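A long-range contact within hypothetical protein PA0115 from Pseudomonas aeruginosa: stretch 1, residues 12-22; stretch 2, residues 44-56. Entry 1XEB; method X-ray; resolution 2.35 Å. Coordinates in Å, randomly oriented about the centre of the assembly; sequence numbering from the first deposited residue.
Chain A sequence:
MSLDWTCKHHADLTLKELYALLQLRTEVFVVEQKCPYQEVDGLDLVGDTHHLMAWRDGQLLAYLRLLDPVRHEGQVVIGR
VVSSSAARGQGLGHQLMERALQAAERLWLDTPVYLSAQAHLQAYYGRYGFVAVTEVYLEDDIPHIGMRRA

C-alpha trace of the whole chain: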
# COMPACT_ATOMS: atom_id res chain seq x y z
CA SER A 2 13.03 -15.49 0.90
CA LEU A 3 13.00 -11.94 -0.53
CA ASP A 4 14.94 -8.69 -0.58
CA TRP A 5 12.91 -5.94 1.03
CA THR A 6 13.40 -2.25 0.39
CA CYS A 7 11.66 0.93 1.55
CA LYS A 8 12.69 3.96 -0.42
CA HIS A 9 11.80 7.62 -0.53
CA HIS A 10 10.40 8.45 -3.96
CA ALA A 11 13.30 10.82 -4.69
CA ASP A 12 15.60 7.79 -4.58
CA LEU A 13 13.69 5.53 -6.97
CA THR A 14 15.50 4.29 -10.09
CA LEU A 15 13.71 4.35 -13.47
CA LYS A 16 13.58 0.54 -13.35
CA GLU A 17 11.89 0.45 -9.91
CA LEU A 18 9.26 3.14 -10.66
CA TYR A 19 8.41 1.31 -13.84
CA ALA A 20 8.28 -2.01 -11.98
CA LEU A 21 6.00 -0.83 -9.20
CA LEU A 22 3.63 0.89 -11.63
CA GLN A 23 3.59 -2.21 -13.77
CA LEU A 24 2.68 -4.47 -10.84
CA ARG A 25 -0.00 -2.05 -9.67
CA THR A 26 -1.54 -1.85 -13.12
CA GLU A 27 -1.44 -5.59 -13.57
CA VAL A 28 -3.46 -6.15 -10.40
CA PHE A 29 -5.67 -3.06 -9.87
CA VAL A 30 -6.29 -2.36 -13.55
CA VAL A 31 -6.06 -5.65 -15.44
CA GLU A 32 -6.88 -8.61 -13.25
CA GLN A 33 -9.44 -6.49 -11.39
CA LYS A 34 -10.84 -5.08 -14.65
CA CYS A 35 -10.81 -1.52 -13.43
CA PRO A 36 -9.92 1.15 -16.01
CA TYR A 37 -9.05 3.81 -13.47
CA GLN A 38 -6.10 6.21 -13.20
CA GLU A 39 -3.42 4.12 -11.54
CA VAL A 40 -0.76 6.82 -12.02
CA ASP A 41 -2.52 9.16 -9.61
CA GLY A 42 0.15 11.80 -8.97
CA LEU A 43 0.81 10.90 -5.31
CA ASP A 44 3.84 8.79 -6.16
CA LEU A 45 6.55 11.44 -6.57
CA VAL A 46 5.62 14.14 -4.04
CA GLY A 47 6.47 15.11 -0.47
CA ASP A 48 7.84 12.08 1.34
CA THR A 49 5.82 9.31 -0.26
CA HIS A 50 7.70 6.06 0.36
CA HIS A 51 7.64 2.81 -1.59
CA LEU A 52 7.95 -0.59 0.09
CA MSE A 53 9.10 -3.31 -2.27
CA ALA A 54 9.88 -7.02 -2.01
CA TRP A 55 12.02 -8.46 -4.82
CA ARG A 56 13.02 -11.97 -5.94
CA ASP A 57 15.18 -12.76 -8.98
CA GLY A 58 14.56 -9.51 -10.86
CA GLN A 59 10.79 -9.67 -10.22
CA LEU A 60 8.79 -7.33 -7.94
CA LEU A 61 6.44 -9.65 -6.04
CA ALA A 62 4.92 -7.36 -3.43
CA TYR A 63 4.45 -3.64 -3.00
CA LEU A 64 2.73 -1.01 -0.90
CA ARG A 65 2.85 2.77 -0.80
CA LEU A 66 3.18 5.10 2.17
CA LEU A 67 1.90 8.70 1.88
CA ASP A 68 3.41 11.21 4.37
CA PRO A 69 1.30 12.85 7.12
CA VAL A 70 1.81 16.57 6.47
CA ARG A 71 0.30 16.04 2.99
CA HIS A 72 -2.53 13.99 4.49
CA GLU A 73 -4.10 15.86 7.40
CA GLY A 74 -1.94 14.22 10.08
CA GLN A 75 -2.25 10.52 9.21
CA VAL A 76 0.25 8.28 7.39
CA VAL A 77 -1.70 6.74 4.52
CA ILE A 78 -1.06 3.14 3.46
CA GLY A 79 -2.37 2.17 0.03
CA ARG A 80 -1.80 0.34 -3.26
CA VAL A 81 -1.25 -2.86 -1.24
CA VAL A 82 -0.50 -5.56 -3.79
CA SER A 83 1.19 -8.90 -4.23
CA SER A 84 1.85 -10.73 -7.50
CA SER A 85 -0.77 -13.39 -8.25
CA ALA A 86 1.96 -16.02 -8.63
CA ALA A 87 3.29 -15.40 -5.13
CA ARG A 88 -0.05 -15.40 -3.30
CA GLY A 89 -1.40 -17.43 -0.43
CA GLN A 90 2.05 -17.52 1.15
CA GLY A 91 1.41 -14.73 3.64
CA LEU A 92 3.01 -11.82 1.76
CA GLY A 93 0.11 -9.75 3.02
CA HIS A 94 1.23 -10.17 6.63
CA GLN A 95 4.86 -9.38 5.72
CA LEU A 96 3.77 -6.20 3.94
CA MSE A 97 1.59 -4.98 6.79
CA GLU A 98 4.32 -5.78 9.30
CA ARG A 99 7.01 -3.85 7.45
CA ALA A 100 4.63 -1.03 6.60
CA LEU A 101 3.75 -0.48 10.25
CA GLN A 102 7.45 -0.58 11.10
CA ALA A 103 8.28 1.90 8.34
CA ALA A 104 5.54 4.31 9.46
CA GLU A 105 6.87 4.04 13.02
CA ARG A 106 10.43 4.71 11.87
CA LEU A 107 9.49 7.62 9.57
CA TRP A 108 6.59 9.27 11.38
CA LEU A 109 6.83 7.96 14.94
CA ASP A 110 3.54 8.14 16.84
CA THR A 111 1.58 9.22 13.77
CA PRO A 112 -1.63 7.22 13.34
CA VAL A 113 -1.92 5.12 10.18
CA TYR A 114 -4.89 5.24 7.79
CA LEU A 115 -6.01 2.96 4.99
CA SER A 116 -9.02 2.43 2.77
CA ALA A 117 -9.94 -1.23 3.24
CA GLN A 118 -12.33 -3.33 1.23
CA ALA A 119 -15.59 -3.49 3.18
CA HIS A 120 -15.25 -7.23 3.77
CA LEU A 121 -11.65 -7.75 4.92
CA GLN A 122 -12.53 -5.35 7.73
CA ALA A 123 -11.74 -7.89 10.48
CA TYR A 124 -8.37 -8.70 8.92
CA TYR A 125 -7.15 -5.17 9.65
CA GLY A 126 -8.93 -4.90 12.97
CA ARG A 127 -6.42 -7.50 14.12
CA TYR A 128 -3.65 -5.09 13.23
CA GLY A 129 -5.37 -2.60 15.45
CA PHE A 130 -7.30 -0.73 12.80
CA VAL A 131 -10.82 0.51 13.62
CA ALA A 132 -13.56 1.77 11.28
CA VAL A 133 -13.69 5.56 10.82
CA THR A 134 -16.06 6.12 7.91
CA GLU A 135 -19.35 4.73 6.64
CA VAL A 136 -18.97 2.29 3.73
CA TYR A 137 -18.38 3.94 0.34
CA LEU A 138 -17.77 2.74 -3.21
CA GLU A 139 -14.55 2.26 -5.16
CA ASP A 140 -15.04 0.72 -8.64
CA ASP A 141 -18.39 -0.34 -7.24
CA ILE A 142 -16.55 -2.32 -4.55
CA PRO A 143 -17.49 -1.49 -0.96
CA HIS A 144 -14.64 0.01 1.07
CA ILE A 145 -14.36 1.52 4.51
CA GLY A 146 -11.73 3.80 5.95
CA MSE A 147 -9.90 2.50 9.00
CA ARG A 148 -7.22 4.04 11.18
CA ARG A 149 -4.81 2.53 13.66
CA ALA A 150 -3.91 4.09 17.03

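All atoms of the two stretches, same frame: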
# COMPACT_ATOMS: atom_id res chain seq x y z
N ASP A 12 14.51 8.74 -4.41
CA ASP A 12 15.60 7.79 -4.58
C ASP A 12 15.25 6.60 -5.49
O ASP A 12 16.06 5.68 -5.66
CB ASP A 12 16.06 7.27 -3.22
CG ASP A 12 16.66 8.37 -2.36
OD1 ASP A 12 17.51 9.12 -2.90
OD2 ASP A 12 16.29 8.50 -1.18
N LEU A 13 14.07 6.62 -6.08
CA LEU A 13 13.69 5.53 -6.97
C LEU A 13 14.56 5.56 -8.24
O LEU A 13 15.04 6.61 -8.66
CB LEU A 13 12.22 5.65 -7.38
CG LEU A 13 11.13 5.45 -6.32
CD1 LEU A 13 9.80 5.91 -6.84
CD2 LEU A 13 11.07 3.98 -5.94
N THR A 14 14.77 4.39 -8.84
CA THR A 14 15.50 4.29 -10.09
C THR A 14 14.40 4.13 -11.15
O THR A 14 13.29 3.68 -10.83
CB THR A 14 16.39 3.04 -10.15
OG1 THR A 14 15.58 1.87 -9.92
CG2 THR A 14 17.50 3.12 -9.12
N LEU A 15 14.70 4.50 -12.40
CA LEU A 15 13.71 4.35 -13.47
C LEU A 15 13.15 2.92 -13.51
O LEU A 15 11.95 2.72 -13.69
CB LEU A 15 14.32 4.68 -14.84
CG LEU A 15 14.76 6.11 -15.17
CD1 LEU A 15 15.34 6.11 -16.58
CD2 LEU A 15 13.58 7.07 -15.08
N LYS A 16 14.02 1.93 -13.33
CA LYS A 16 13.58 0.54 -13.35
C LYS A 16 12.51 0.24 -12.30
O LYS A 16 11.46 -0.32 -12.61
CB LYS A 16 14.78 -0.40 -13.14
CG LYS A 16 15.85 -0.29 -14.23
CD LYS A 16 17.27 -0.09 -13.67
CE LYS A 16 17.45 1.30 -13.01
NZ LYS A 16 17.15 2.45 -13.93
N GLU A 17 12.78 0.64 -11.06
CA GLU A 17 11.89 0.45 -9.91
C GLU A 17 10.51 1.10 -10.09
O GLU A 17 9.47 0.45 -9.91
CB GLU A 17 12.56 1.01 -8.65
CG GLU A 17 13.66 0.12 -8.08
CD GLU A 17 14.53 0.81 -7.04
OE1 GLU A 17 15.27 0.11 -6.30
OE2 GLU A 17 14.51 2.06 -6.96
N LEU A 18 10.50 2.39 -10.46
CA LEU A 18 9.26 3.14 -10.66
C LEU A 18 8.41 2.40 -11.69
O LEU A 18 7.20 2.18 -11.53
CB LEU A 18 9.58 4.55 -11.19
CG LEU A 18 8.59 5.70 -10.96
CD1 LEU A 18 8.63 6.65 -12.17
CD2 LEU A 18 7.17 5.17 -10.74
N TYR A 19 9.07 2.02 -12.77
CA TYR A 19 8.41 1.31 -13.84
C TYR A 19 7.85 0.02 -13.27
O TYR A 19 6.66 -0.28 -13.42
CB TYR A 19 9.42 1.05 -14.95
CG TYR A 19 8.80 0.67 -16.26
CD1 TYR A 19 8.63 -0.66 -16.62
CD2 TYR A 19 8.29 1.65 -17.12
CE1 TYR A 19 7.97 -1.02 -17.78
CE2 TYR A 19 7.63 1.31 -18.27
CZ TYR A 19 7.47 -0.03 -18.61
OH TYR A 19 6.80 -0.37 -19.75
N ALA A 20 8.69 -0.73 -12.56
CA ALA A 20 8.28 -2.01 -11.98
C ALA A 20 7.07 -1.91 -11.07
O ALA A 20 6.11 -2.66 -11.23
CB ALA A 20 9.44 -2.65 -11.22
N LEU A 21 7.11 -0.98 -10.13
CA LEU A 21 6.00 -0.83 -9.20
C LEU A 21 4.72 -0.35 -9.90
O LEU A 21 3.62 -0.71 -9.49
CB LEU A 21 6.39 0.11 -8.04
CG LEU A 21 6.45 1.63 -8.25
CD1 LEU A 21 5.09 2.25 -7.98
CD2 LEU A 21 7.47 2.22 -7.30
N LEU A 22 4.84 0.45 -10.95
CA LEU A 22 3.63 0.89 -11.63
C LEU A 22 3.10 -0.26 -12.47
O LEU A 22 1.89 -0.42 -12.68
CB LEU A 22 3.90 2.11 -12.51
CG LEU A 22 4.11 3.44 -11.76
CD1 LEU A 22 4.40 4.57 -12.77
CD2 LEU A 22 2.86 3.76 -10.93
N ASP A 44 2.64 9.60 -6.21
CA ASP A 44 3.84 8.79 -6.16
C ASP A 44 5.16 9.52 -6.02
O ASP A 44 6.06 9.03 -5.34
CB ASP A 44 3.91 7.88 -7.38
CG ASP A 44 2.88 6.78 -7.35
OD1 ASP A 44 1.97 6.77 -8.21
OD2 ASP A 44 2.96 5.91 -6.45
N LEU A 45 5.29 10.69 -6.65
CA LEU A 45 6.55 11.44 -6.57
C LEU A 45 6.42 12.81 -5.90
O LEU A 45 6.89 13.81 -6.44
CB LEU A 45 7.15 11.63 -7.97
CG LEU A 45 7.05 10.45 -8.94
CD1 LEU A 45 7.63 10.88 -10.29
CD2 LEU A 45 7.78 9.23 -8.38
N VAL A 46 5.78 12.87 -4.74
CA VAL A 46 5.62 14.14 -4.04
C VAL A 46 5.90 13.98 -2.56
O VAL A 46 5.84 12.87 -2.04
CB VAL A 46 4.19 14.70 -4.19
CG1 VAL A 46 3.94 15.09 -5.65
CG2 VAL A 46 3.18 13.65 -3.69
N GLY A 47 6.18 15.11 -1.89
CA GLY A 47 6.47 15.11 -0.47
C GLY A 47 7.43 14.01 -0.07
O GLY A 47 8.54 13.91 -0.60
N ASP A 48 7.01 13.18 0.88
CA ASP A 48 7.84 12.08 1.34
C ASP A 48 7.21 10.71 1.08
O ASP A 48 7.44 9.75 1.82
CB ASP A 48 8.18 12.24 2.83
CG ASP A 48 9.15 13.40 3.10
OD1 ASP A 48 10.20 13.49 2.41
OD2 ASP A 48 8.87 14.20 4.01
N THR A 49 6.41 10.60 0.03
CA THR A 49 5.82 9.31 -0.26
C THR A 49 6.91 8.23 -0.33
O THR A 49 7.91 8.38 -1.04
CB THR A 49 5.10 9.32 -1.59
OG1 THR A 49 4.05 10.28 -1.55
CG2 THR A 49 4.53 7.96 -1.88
N HIS A 50 6.72 7.14 0.42
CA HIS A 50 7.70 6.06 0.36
C HIS A 50 7.14 4.88 -0.42
O HIS A 50 5.93 4.80 -0.65
CB HIS A 50 8.14 5.63 1.77
CG HIS A 50 9.23 6.48 2.34
ND1 HIS A 50 9.07 7.82 2.59
CD2 HIS A 50 10.51 6.19 2.66
CE1 HIS A 50 10.20 8.33 3.04
NE2 HIS A 50 11.09 7.36 3.10
N HIS A 51 8.03 3.99 -0.83
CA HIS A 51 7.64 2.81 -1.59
C HIS A 51 8.30 1.55 -1.02
O HIS A 51 9.53 1.40 -1.07
CB HIS A 51 8.00 3.01 -3.06
CG HIS A 51 7.39 4.24 -3.67
ND1 HIS A 51 6.19 4.21 -4.36
CD2 HIS A 51 7.77 5.54 -3.62
CE1 HIS A 51 5.86 5.44 -4.71
NE2 HIS A 51 6.80 6.26 -4.28
N LEU A 52 7.47 0.66 -0.47
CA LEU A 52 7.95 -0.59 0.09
C LEU A 52 7.90 -1.64 -1.00
O LEU A 52 6.87 -1.86 -1.62
CB LEU A 52 7.08 -1.01 1.28
CG LEU A 52 7.52 -2.33 1.92
CD1 LEU A 52 8.83 -2.11 2.65
CD2 LEU A 52 6.45 -2.83 2.87
N MSE A 53 9.02 -2.31 -1.22
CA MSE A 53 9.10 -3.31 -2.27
C MSE A 53 9.80 -4.59 -1.81
O MSE A 53 10.73 -4.56 -1.02
CB MSE A 53 9.87 -2.74 -3.47
CG MSE A 53 9.27 -1.48 -4.08
SE MSE A 53 10.50 -0.56 -5.31
CE MSE A 53 10.18 -1.61 -6.87
N ALA A 54 9.30 -5.72 -2.31
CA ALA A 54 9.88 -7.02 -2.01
C ALA A 54 10.23 -7.62 -3.37
O ALA A 54 9.35 -7.81 -4.22
CB ALA A 54 8.87 -7.90 -1.27
N TRP A 55 11.51 -7.89 -3.56
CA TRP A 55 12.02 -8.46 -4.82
C TRP A 55 12.54 -9.90 -4.72
O TRP A 55 12.97 -10.35 -3.66
CB TRP A 55 13.15 -7.58 -5.34
CG TRP A 55 12.74 -6.24 -5.81
CD1 TRP A 55 12.43 -5.16 -5.04
CD2 TRP A 55 12.66 -5.82 -7.17
NE1 TRP A 55 12.17 -4.08 -5.85
CE2 TRP A 55 12.30 -4.45 -7.16
CE3 TRP A 55 12.85 -6.45 -8.40
CZ2 TRP A 55 12.13 -3.72 -8.33
CZ3 TRP A 55 12.68 -5.72 -9.57
CH2 TRP A 55 12.33 -4.37 -9.53
N ARG A 56 12.52 -10.60 -5.85
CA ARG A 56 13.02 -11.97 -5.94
C ARG A 56 13.39 -12.26 -7.39
O ARG A 56 12.51 -12.31 -8.27
CB ARG A 56 11.99 -12.99 -5.47
CG ARG A 56 12.58 -14.39 -5.20
CD ARG A 56 11.51 -15.47 -5.16
NE ARG A 56 10.89 -15.68 -6.48
CZ ARG A 56 9.77 -16.37 -6.69
NH1 ARG A 56 9.30 -16.51 -7.93
NH2 ARG A 56 9.12 -16.93 -5.68

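This is an apolar helix-on-strand contact, held by side-chain packing with no hydrogen bond across the two stretches. The helix of stretch 1, from Leu15 to Leu22, crosses the strand His50 to Arg56 almost at right angles, at 87°. Their axes come within 10.6 Å, which leaves room for one layer of side chains between the backbones. The contact buries 449 Å², both sides summed.

The strand presents alternate residues to the helix. His51, Met53 and Trp55 point toward it, while Leu52 and Ala54 make no contact. From stretch 1, Leu13, Ala20 and Leu21 point toward stretch 2.

Met53, a selenomethionine, has the largest covered area. Met53 CE lies 3.7 Å from Glu17 O and 4.3 Å from Leu21 CB. Glu17 O also accepts the helix bond from Leu21 N at 2.8 Å. The methyl makes only a packing contact with it.

His51 meets two leucines. Leu13 CD1 lies over one face of the imidazole, 4.1 Å from the centroid of the His51 ring, in a CH-pi contact. Leu21 CD2 approaches His51 ND1 at 3.8 Å. The ring is fixed by a hydrogen bond from His51 NE2 to Asp44 O, 3.1 Å long, which ties the strand to the start of its own stretch. His51 ND1 is hydrogen-bonded elsewhere in the structure. Both ring nitrogens thus have partners, which suits a ring packed against aliphatic groups.

Trp55 meets Glu17 and Ala20, about one helical turn apart. Ala20 CB is 3.8 Å from Trp55 CH2, and Glu17 CG is 4.1 Å from Trp55 CZ2. Glu17 offers its aliphatic part here, while its carboxylate turns to the helix start. There Glu17 OE2 accepts from Thr14 N at 3.0 Å. In return, Thr14 OG1 accepts from Glu17 N at 3.3 Å and caps the helix. This pairing satisfies backbone NH groups at the helix start.

The loop before the strand extends the contact. Leu45 CD2 touches Leu13 CD1 at 4.2 Å and Leu18 CG at 4.4 Å, a small aliphatic cluster. Asp44 also points toward the helix, but its contacts are only van der Waals: Leu22 CD2 lies 4.2 Å from Asp44 OD1. Both carboxylate oxygens are hydrogen-bonded elsewhere in the structure. Between these residues and the strand, a type II' turn from Val46 to Thr49 reverses the chain and leads it back into the strand. Gly47 has a positive phi of 45°, which favours glycine.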